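Local coordinates for kelch-like protein 7 (Homo sapiens, PDB 3II7) that serves as the substrate-specific adaptor of a CUL3-RBX1 E3 ubiquitin ligase, its six-repeat kelch domain probably presenting the substrate-binding surface, at residues Tyr13-Phe18 / Cys289-Val294; Glu101-Thr106 / Cys122-Thr127; Pro186-Arg191 / Trp228-Pro233. One frame throughout, in Å; residues are numbered along the deposited sequence.

Contact 1: residues Tyr13-Phe18 / Cys289-Val294; sequences YRIALF and CLICVV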
loop_
_atom_site.group_PDB
_atom_site.type_symbol
_atom_site.label_atom_id
_atom_site.label_comp_id
_atom_site.label_asym_id
_atom_site.label_seq_id
_atom_site.Cartn_x
_atom_site.Cartn_y
_atom_site.Cartn_z
ATOM N N TYR A 13 -0.091 17.108 6.400
ATOM C CA TYR A 13 -0.366 15.769 5.892
ATOM C C TYR A 13 -1.840 15.547 5.582
ATOM O O TYR A 13 -2.738 16.066 6.259
ATOM C CB TYR A 13 0.086 14.698 6.885
ATOM C CG TYR A 13 1.559 14.693 7.153
ATOM C CD1 TYR A 13 2.069 15.049 8.400
ATOM C CD2 TYR A 13 2.462 14.349 6.143
ATOM C CE1 TYR A 13 3.446 15.047 8.635
ATOM C CE2 TYR A 13 3.825 14.344 6.369
ATOM C CZ TYR A 13 4.312 14.690 7.609
ATOM O OH TYR A 13 5.672 14.685 7.815
ATOM N N ARG A 14 -2.067 14.772 4.542
ATOM C CA ARG A 14 -3.394 14.266 4.174
ATOM C C ARG A 14 -3.196 12.839 3.782
ATOM O O ARG A 14 -2.076 12.438 3.398
ATOM C CB ARG A 14 -3.982 14.996 2.965
ATOM C CG ARG A 14 -4.270 16.479 3.131
ATOM C CD ARG A 14 -5.448 16.772 4.036
ATOM N NE ARG A 14 -5.790 18.197 3.962
ATOM C CZ ARG A 14 -5.079 19.183 4.524
ATOM N NH1 ARG A 14 -3.973 18.929 5.224
ATOM N NH2 ARG A 14 -5.472 20.438 4.380
ATOM N N ILE A 15 -4.273 12.064 3.860
ATOM C CA ILE A 15 -4.313 10.726 3.297
ATOM C C ILE A 15 -5.168 10.804 2.030
ATOM O O ILE A 15 -6.336 11.212 2.084
ATOM C CB ILE A 15 -4.862 9.708 4.293
ATOM C CG1 ILE A 15 -4.031 9.731 5.582
ATOM C CG2 ILE A 15 -4.860 8.299 3.631
ATOM C CD1 ILE A 15 -4.561 8.897 6.747
ATOM N N ALA A 16 -4.571 10.480 0.898
ATOM C CA ALA A 16 -5.234 10.611 -0.408
ATOM C C ALA A 16 -5.716 9.258 -0.869
ATOM O O ALA A 16 -4.977 8.274 -0.832
ATOM C CB ALA A 16 -4.289 11.186 -1.413
ATOM N N LEU A 17 -6.973 9.218 -1.306
ATOM C CA LEU A 17 -7.601 7.984 -1.795
ATOM C C LEU A 17 -8.004 8.194 -3.243
ATOM O O LEU A 17 -8.623 9.217 -3.574
ATOM C CB LEU A 17 -8.807 7.625 -0.947
ATOM C CG LEU A 17 -8.490 7.065 0.457
ATOM C CD1 LEU A 17 -7.925 8.121 1.360
ATOM C CD2 LEU A 17 -9.739 6.447 1.073
ATOM N N PHE A 18 -7.634 7.246 -4.105
ATOM C CA PHE A 18 -7.923 7.356 -5.540
ATOM C C PHE A 18 -8.748 6.216 -6.030
ATOM O O PHE A 18 -8.337 5.050 -5.906
ATOM C CB PHE A 18 -6.648 7.446 -6.350
ATOM C CG PHE A 18 -5.802 8.671 -6.026
ATOM C CD1 PHE A 18 -4.832 8.619 -5.005
ATOM C CD2 PHE A 18 -6.000 9.866 -6.702
ATOM C CE1 PHE A 18 -4.071 9.721 -4.695
ATOM C CE2 PHE A 18 -5.237 10.980 -6.404
ATOM C CZ PHE A 18 -4.257 10.908 -5.389
ATOM N N CYS A 289 -9.724 1.194 -3.745
ATOM C CA CYS A 289 -9.032 2.422 -4.015
ATOM C C CYS A 289 -7.538 2.266 -3.761
ATOM O O CYS A 289 -7.087 1.334 -3.097
ATOM C CB CYS A 289 -9.568 3.535 -3.108
ATOM S SG CYS A 289 -9.351 3.247 -1.349
ATOM N N LEU A 290 -6.781 3.190 -4.325
ATOM C CA LEU A 290 -5.390 3.401 -3.987
ATOM C C LEU A 290 -5.318 4.405 -2.846
ATOM O O LEU A 290 -6.163 5.315 -2.738
ATOM C CB LEU A 290 -4.630 3.896 -5.227
ATOM C CG LEU A 290 -4.734 2.967 -6.425
ATOM C CD1 LEU A 290 -4.076 3.644 -7.622
ATOM C CD2 LEU A 290 -4.067 1.644 -6.078
ATOM N N ILE A 291 -4.345 4.213 -1.965
ATOM C CA ILE A 291 -4.194 5.077 -0.786
ATOM C C ILE A 291 -2.717 5.404 -0.534
ATOM O O ILE A 291 -1.827 4.537 -0.700
ATOM C CB ILE A 291 -4.814 4.369 0.470
ATOM C CG1 ILE A 291 -4.785 5.323 1.691
ATOM C CG2 ILE A 291 -4.149 3.002 0.728
ATOM C CD1 ILE A 291 -5.623 4.804 2.904
ATOM N N CYS A 292 -2.441 6.657 -0.160
ATOM C CA CYS A 292 -1.102 7.048 0.235
ATOM C C CYS A 292 -1.169 8.295 1.099
ATOM O O CYS A 292 -2.185 9.008 1.110
ATOM C CB CYS A 292 -0.181 7.273 -0.980
ATOM S SG CYS A 292 -0.637 8.631 -2.027
ATOM N N VAL A 293 -0.105 8.536 1.845
ATOM C CA VAL A 293 0.016 9.750 2.629
ATOM C C VAL A 293 0.701 10.805 1.772
ATOM O O VAL A 293 1.749 10.525 1.137
ATOM C CB VAL A 293 0.820 9.523 3.914
ATOM C CG1 VAL A 293 1.019 10.870 4.697
ATOM C CG2 VAL A 293 0.145 8.469 4.744
ATOM N N VAL A 294 0.108 11.994 1.716
ATOM C CA VAL A 294 0.700 13.121 1.009
ATOM C C VAL A 294 1.077 14.231 1.990
ATOM O O VAL A 294 0.423 14.427 2.994
ATOM C CB VAL A 294 -0.251 13.704 -0.083
ATOM C CG1 VAL A 294 -0.758 12.631 -1.001
ATOM C CG2 VAL A 294 -1.379 14.427 0.517
#
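Arg14, Ala16 and Phe18 face Val294, Cys292 and Leu290 in three antiparallel hydrogen-bonded pairs, each closed by two backbone bonds. At the middle pair, Ala16 N reaches Cys292 O at 2.8 Å, and the return bond from Cys292 N to Ala16 O measures 3.1 Å. CA-H...O contacts reinforce this ladder: Leu290 O, already bonded to Phe18 N, also meets Leu17 CA at 3.2 Å.

The apolar contacts divide between two faces. On the face of Ile15, Leu17, Ile291 and Val293, Ile15 CG2 lies 3.6 Å from Ile291 CG1, which stands anti to its own backbone N (chi1 -175°) and is thereby set beside its diagonal neighbour. On the other face Val294 straddles two residues, CG1 at 3.8 Å from Ala16 CB and CG2 at 3.6 Å from Arg14 CB. Cys292 SG sits at the edge of the Phe18 ring, 4.5 Å from CE1. The Arg14 guanidinium turns away to a salt bridge with Asp12.

Ala244 and Val246 pack on Ile15, Val58 on Val294, so neighbouring blades flank both faces. Pairing the first strand with the last, 271 residues on, is the "velcro" ring closure of a six-bladed kelch beta-propeller.

Contact 2: residues Glu101-Thr106 / Cys122-Thr127; sequences EGKIYT and CYDTRT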
loop_
_atom_site.group_PDB
_atom_site.type_symbol
_atom_site.label_atom_id
_atom_site.label_comp_id
_atom_site.label_asym_id
_atom_site.label_seq_id
_atom_site.Cartn_x
_atom_site.Cartn_y
_atom_site.Cartn_z
ATOM N N GLU A 101 14.409 8.109 -1.274
ATOM C CA GLU A 101 15.503 8.981 -1.777
ATOM C C GLU A 101 15.403 9.298 -3.288
ATOM O O GLU A 101 16.372 9.160 -4.038
ATOM C CB GLU A 101 16.861 8.374 -1.421
ATOM C CG GLU A 101 16.998 8.089 0.102
ATOM C CD GLU A 101 18.410 7.675 0.536
ATOM O OE1 GLU A 101 19.387 8.207 -0.034
ATOM O OE2 GLU A 101 18.533 6.824 1.458
ATOM N N GLY A 102 14.211 9.692 -3.720
ATOM C CA GLY A 102 13.997 10.153 -5.107
ATOM C C GLY A 102 13.728 9.069 -6.128
ATOM O O GLY A 102 13.495 9.371 -7.309
ATOM N N LYS A 103 13.723 7.808 -5.691
ATOM C CA LYS A 103 13.368 6.707 -6.558
ATOM C C LYS A 103 12.016 6.087 -6.157
ATOM O O LYS A 103 11.707 5.948 -4.960
ATOM C CB LYS A 103 14.439 5.631 -6.537
ATOM C CG LYS A 103 15.721 6.033 -7.279
ATOM C CD LYS A 103 16.723 6.698 -6.384
ATOM C CE LYS A 103 18.107 6.739 -7.039
ATOM N NZ LYS A 103 19.109 7.337 -6.125
ATOM N N ILE A 104 11.229 5.730 -7.159
ATOM C CA ILE A 104 9.983 4.994 -6.963
ATOM C C ILE A 104 10.235 3.530 -7.264
ATOM O O ILE A 104 10.542 3.181 -8.400
ATOM C CB ILE A 104 8.874 5.488 -7.924
ATOM C CG1 ILE A 104 8.670 7.008 -7.821
ATOM C CG2 ILE A 104 7.601 4.735 -7.674
ATOM C CD1 ILE A 104 8.469 7.527 -6.481
ATOM N N TYR A 105 10.064 2.679 -6.263
ATOM C CA TYR A 105 10.262 1.248 -6.405
ATOM C C TYR A 105 8.941 0.524 -6.605
ATOM O O TYR A 105 7.917 0.888 -6.012
ATOM C CB TYR A 105 10.989 0.670 -5.183
ATOM C CG TYR A 105 12.388 1.206 -4.984
ATOM C CD1 TYR A 105 13.491 0.520 -5.461
ATOM C CD2 TYR A 105 12.604 2.397 -4.292
ATOM C CE1 TYR A 105 14.770 0.998 -5.285
ATOM C CE2 TYR A 105 13.911 2.890 -4.105
ATOM C CZ TYR A 105 14.977 2.171 -4.612
ATOM O OH TYR A 105 16.258 2.640 -4.433
ATOM N N THR A 106 8.981 -0.467 -7.487
ATOM C CA THR A 106 7.820 -1.332 -7.773
ATOM C C THR A 106 8.246 -2.761 -7.668
ATOM O O THR A 106 9.295 -3.133 -8.189
ATOM C CB THR A 106 7.200 -1.021 -9.168
ATOM O OG1 THR A 106 8.111 -1.341 -10.207
ATOM C CG2 THR A 106 6.821 0.477 -9.272
ATOM N N CYS A 122 12.787 0.265 -10.575
ATOM C CA CYS A 122 12.615 1.568 -9.984
ATOM C C CYS A 122 12.750 2.693 -10.979
ATOM O O CYS A 122 13.440 2.572 -11.993
ATOM C CB CYS A 122 13.503 1.750 -8.769
ATOM S SG CYS A 122 15.108 2.410 -8.993
ATOM N N TYR A 123 12.043 3.781 -10.670
ATOM C CA TYR A 123 11.969 4.962 -11.490
ATOM C C TYR A 123 12.715 6.060 -10.776
ATOM O O TYR A 123 12.391 6.386 -9.619
ATOM C CB TYR A 123 10.513 5.375 -11.682
ATOM C CG TYR A 123 10.268 6.617 -12.548
ATOM C CD1 TYR A 123 10.468 6.586 -13.927
ATOM C CD2 TYR A 123 9.799 7.806 -11.985
ATOM C CE1 TYR A 123 10.234 7.706 -14.719
ATOM C CE2 TYR A 123 9.550 8.934 -12.772
ATOM C CZ TYR A 123 9.775 8.877 -14.132
ATOM O OH TYR A 123 9.524 9.976 -14.906
ATOM N N ASP A 124 13.716 6.631 -11.447
ATOM C CA ASP A 124 14.491 7.728 -10.886
ATOM C C ASP A 124 13.765 9.021 -11.233
ATOM O O ASP A 124 13.683 9.391 -12.395
ATOM C CB ASP A 124 15.910 7.733 -11.439
ATOM C CG ASP A 124 16.789 8.774 -10.772
ATOM O OD1 ASP A 124 16.364 9.935 -10.681
ATOM O OD2 ASP A 124 17.893 8.429 -10.341
ATOM N N THR A 125 13.189 9.682 -10.224
ATOM C CA THR A 125 12.344 10.862 -10.480
ATOM C C THR A 125 13.143 12.061 -10.991
ATOM O O THR A 125 12.560 12.972 -11.573
ATOM C CB THR A 125 11.515 11.318 -9.220
ATOM O OG1 THR A 125 12.400 11.778 -8.196
ATOM C CG2 THR A 125 10.655 10.186 -8.677
ATOM N N ARG A 126 14.465 12.061 -10.765
ATOM C CA ARG A 126 15.337 13.154 -11.238
ATOM C C ARG A 126 15.655 13.000 -12.728
ATOM O O ARG A 126 15.476 13.939 -13.499
ATOM C CB ARG A 126 16.627 13.208 -10.410
ATOM C CG ARG A 126 17.579 14.367 -10.800
ATOM C CD ARG A 126 18.726 14.520 -9.820
ATOM N NE ARG A 126 19.684 13.410 -9.895
ATOM C CZ ARG A 126 20.618 13.258 -10.843
ATOM N NH1 ARG A 126 20.740 14.138 -11.846
ATOM N NH2 ARG A 126 21.437 12.209 -10.796
ATOM N N THR A 127 16.130 11.810 -13.120
ATOM C CA THR A 127 16.464 11.506 -14.528
ATOM C C THR A 127 15.267 11.006 -15.364
ATOM O O THR A 127 15.376 10.882 -16.577
ATOM C CB THR A 127 17.581 10.461 -14.613
ATOM O OG1 THR A 127 17.171 9.274 -13.928
ATOM C CG2 THR A 127 18.866 10.985 -13.974
#
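Thr125 grips Gly102 O twice. Its backbone N donates at 2.9 Å to Gly102 O, nearly along the C=O axis, while Thr125 OG1 donates to the same Gly102 O at 2.8 Å, tilted out of the carbonyl plane. The hydroxyl can reach because OG1 stands between the backbone N and carbonyl carbon (chi1 66°), a rotation that also brings Thr125 CG2 to 3.8 Å from Ile104 CG1. Gly102 itself has a positive phi of 85°, a value favouring glycine, in the tight turn leading into strand 103-107.

Next along the ladder, Ile104 and Tyr123 form a hydrogen-bonded pair: Ile104 N to Tyr123 O is 2.8 Å, and Tyr123 N donates back to Ile104 O. Both carbonyls take an additional CA-H contact, from Lys103 and Cys122 respectively. This is the pairing of the second and third strands in one four-stranded blade of the kelch beta-propeller, and Trp130 of the fourth strand meets the Tyr123 ring.

Asp124 OD1 finds its donors within its own segment, Arg126 N at 2.9 Å and Thr127 N at 3.1 Å from it. The first bond makes an Asx turn and the second an Asx motif, which fix the backbone where the strand ends. Lys103 NZ is 4.5 Å from Asp124 OD2, too long for a salt bridge, although the two side chains run alongside each other in the same direction. On the same face Cys122 CB makes a CH-pi contact 4.0 Å from the centroid of the Tyr105 ring, with Cys122 SG reaching that ring obliquely.

Contact 3: residues Pro186-Arg191 / Trp228-Pro233; sequences PMIEAR and WKMVSP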
loop_
_atom_site.group_PDB
_atom_site.type_symbol
_atom_site.label_atom_id
_atom_site.label_comp_id
_atom_site.label_asym_id
_atom_site.label_seq_id
_atom_site.Cartn_x
_atom_site.Cartn_y
_atom_site.Cartn_z
ATOM N N PRO A 186 9.711 -14.077 9.678
ATOM C CA PRO A 186 8.394 -14.069 9.061
ATOM C C PRO A 186 7.298 -13.539 10.014
ATOM O O PRO A 186 7.436 -13.607 11.248
ATOM C CB PRO A 186 8.149 -15.537 8.739
ATOM C CG PRO A 186 8.918 -16.257 9.771
ATOM C CD PRO A 186 10.157 -15.446 9.985
ATOM N N MET A 187 6.238 -13.016 9.424
ATOM C CA MET A 187 5.068 -12.567 10.191
ATOM C C MET A 187 4.479 -13.751 10.950
ATOM O O MET A 187 4.687 -14.935 10.564
ATOM C CB MET A 187 3.990 -11.958 9.270
ATOM C CG MET A 187 4.377 -10.644 8.670
ATOM S SD MET A 187 3.045 -9.931 7.708
ATOM C CE MET A 187 2.837 -11.167 6.391
ATOM N N ILE A 188 3.767 -13.441 12.031
ATOM C CA ILE A 188 3.025 -14.463 12.775
ATOM C C ILE A 188 1.894 -15.043 11.909
ATOM O O ILE A 188 1.659 -16.258 11.897
ATOM C CB ILE A 188 2.478 -13.888 14.071
ATOM C CG1 ILE A 188 3.672 -13.474 14.950
ATOM C CG2 ILE A 188 1.544 -14.885 14.764
ATOM C CD1 ILE A 188 3.276 -12.585 16.134
ATOM N N GLU A 189 1.221 -14.152 11.157
ATOM C CA GLU A 189 0.116 -14.522 10.291
ATOM C C GLU A 189 0.555 -14.433 8.838
ATOM O O GLU A 189 1.219 -13.466 8.455
ATOM C CB GLU A 189 -1.042 -13.556 10.497
ATOM C CG GLU A 189 -1.771 -13.713 11.782
ATOM C CD GLU A 189 -2.776 -14.892 11.816
ATOM O OE1 GLU A 189 -2.946 -15.587 10.812
ATOM O OE2 GLU A 189 -3.392 -15.086 12.869
ATOM N N ALA A 190 0.149 -15.407 8.007
ATOM C CA ALA A 190 0.225 -15.207 6.565
ATOM C C ALA A 190 -0.820 -14.128 6.218
ATOM O O ALA A 190 -1.914 -14.135 6.778
ATOM C CB ALA A 190 -0.059 -16.505 5.821
ATOM N N ARG A 191 -0.483 -13.192 5.330
ATOM C CA ARG A 191 -1.385 -12.067 4.986
ATOM C C ARG A 191 -1.161 -11.643 3.567
ATOM O O ARG A 191 -0.010 -11.558 3.123
ATOM C CB ARG A 191 -1.128 -10.791 5.839
ATOM C CG ARG A 191 -1.108 -10.968 7.312
ATOM C CD ARG A 191 -0.759 -9.671 8.008
ATOM N NE ARG A 191 -0.624 -9.934 9.436
ATOM C CZ ARG A 191 -1.612 -9.860 10.322
ATOM N NH1 ARG A 191 -2.834 -9.469 9.983
ATOM N NH2 ARG A 191 -1.378 -10.173 11.574
ATOM N N TRP A 228 8.418 -10.274 15.084
ATOM C CA TRP A 228 7.060 -9.787 14.957
ATOM C C TRP A 228 6.289 -10.097 16.227
ATOM O O TRP A 228 6.448 -11.179 16.842
ATOM C CB TRP A 228 6.346 -10.457 13.775
ATOM C CG TRP A 228 6.835 -10.062 12.380
ATOM C CD1 TRP A 228 7.873 -10.621 11.691
ATOM C CD2 TRP A 228 6.264 -9.093 11.513
ATOM N NE1 TRP A 228 7.978 -10.045 10.470
ATOM C CE2 TRP A 228 7.014 -9.084 10.346
ATOM C CE3 TRP A 228 5.190 -8.188 11.629
ATOM C CZ2 TRP A 228 6.717 -8.240 9.280
ATOM C CZ3 TRP A 228 4.908 -7.357 10.571
ATOM C CH2 TRP A 228 5.653 -7.372 9.433
ATOM N N LYS A 229 5.402 -9.162 16.604
ATOM C CA LYS A 229 4.621 -9.244 17.824
ATOM C C LYS A 229 3.187 -8.816 17.537
ATOM O O LYS A 229 2.969 -7.779 16.873
ATOM C CB LYS A 229 5.240 -8.314 18.882
ATOM C CG LYS A 229 6.602 -8.773 19.396
ATOM C CD LYS A 229 7.007 -8.016 20.681
ATOM C CE LYS A 229 8.518 -7.854 20.785
ATOM N NZ LYS A 229 9.044 -6.858 19.782
ATOM N N MET A 230 2.221 -9.598 18.039
ATOM C CA MET A 230 0.792 -9.227 17.968
ATOM C C MET A 230 0.471 -8.043 18.884
ATOM O O MET A 230 0.993 -7.923 19.991
ATOM C CB MET A 230 -0.121 -10.381 18.401
ATOM C CG MET A 230 0.010 -11.689 17.651
ATOM S SD MET A 230 -0.235 -11.558 15.874
ATOM C CE MET A 230 -1.704 -10.691 15.679
ATOM N N VAL A 231 -0.414 -7.181 18.404
ATOM C CA VAL A 231 -1.007 -6.127 19.210
ATOM C C VAL A 231 -2.522 -6.315 19.208
ATOM O O VAL A 231 -3.013 -7.396 18.858
ATOM C CB VAL A 231 -0.544 -4.710 18.744
ATOM C CG1 VAL A 231 0.958 -4.568 18.949
ATOM C CG2 VAL A 231 -0.932 -4.445 17.314
ATOM N N SER A 232 -3.269 -5.311 19.670
ATOM C CA SER A 232 -4.719 -5.443 19.764
ATOM C C SER A 232 -5.331 -5.525 18.381
ATOM O O SER A 232 -4.877 -4.839 17.447
ATOM C CB SER A 232 -5.338 -4.246 20.505
ATOM O OG SER A 232 -5.063 -4.306 21.910
ATOM N N PRO A 233 -6.398 -6.336 18.243
ATOM C CA PRO A 233 -7.032 -6.472 16.940
ATOM C C PRO A 233 -7.971 -5.355 16.606
ATOM O O PRO A 233 -8.483 -4.655 17.517
ATOM C CB PRO A 233 -7.810 -7.783 17.069
ATOM C CG PRO A 233 -8.154 -7.862 18.536
ATOM C CD PRO A 233 -6.980 -7.259 19.240
#
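The indole of Trp228 carries Met187 over one face: Met187 CG is 3.4 Å from the centroid of the Trp228 six-membered ring and only 12° off its normal, a close CH-pi contact. Met187 SD follows over the same face at 4.4 Å from that centroid, a Met-aromatic contact. Pro186 O approaches obliquely, 3.1 Å from Trp228 CD1, and the indole N-H is taken by Cys185 O. On the second flat group, the Arg191 guanidinium, Glu189 CB lies 3.3 Å above one face, displaced toward the rim. At the edge of that group, near its plane, Met230 CE is 4.2 Å from Arg191 NH2; the polar ends are held by a salt bridge to Glu219 and bonds to Asn217 and Gly207.

Residues 186-191 belong to the connection from the outermost strand of one propeller blade to the innermost strand of the next, and Trp228 is the tryptophan characteristic of the kelch motif, on that next blade's outermost strand. An alanine at Trp228 would probably leave Met187 CG and SD without their aromatic face and Cys185 O without its indole donor, opening a gap beside Met187.

Farther along, the contact is made by aliphatic and thioether groups. The Ile188 and Trp228 side chains run antiparallel past one another, with Ile188 CD1 3.5 Å from Trp228 O. Met230 is folded at chi2 (-57°), which brings SD round to 3.7 Å from Ile188 CD1. Glu219 ties this loop further, accepting from the backbone N of Ile188 and of Glu189.

The three contacts lie at two distances from the centre of one propeller. Contact 1 joins the chain's two ends near the axis, its centre about 10 Å from the centre of the chain; contacts 2 and 3 each lie about 17 Å out. Contact 2 joins strands within a blade, whereas contact 3 joins an interblade linker to the following blade. None touches another: centres of contacts 1 and 2 are about 19 Å apart, those of 1 and 3 about 24 Å, and those of 2 and 3 about 30 Å; contact 3 lies across the chain's centre from both of the others. Ethanediol, probably from crystallisation, lies about 3 Å from the Leu290 side chain and about 4 Å from that of Tyr123.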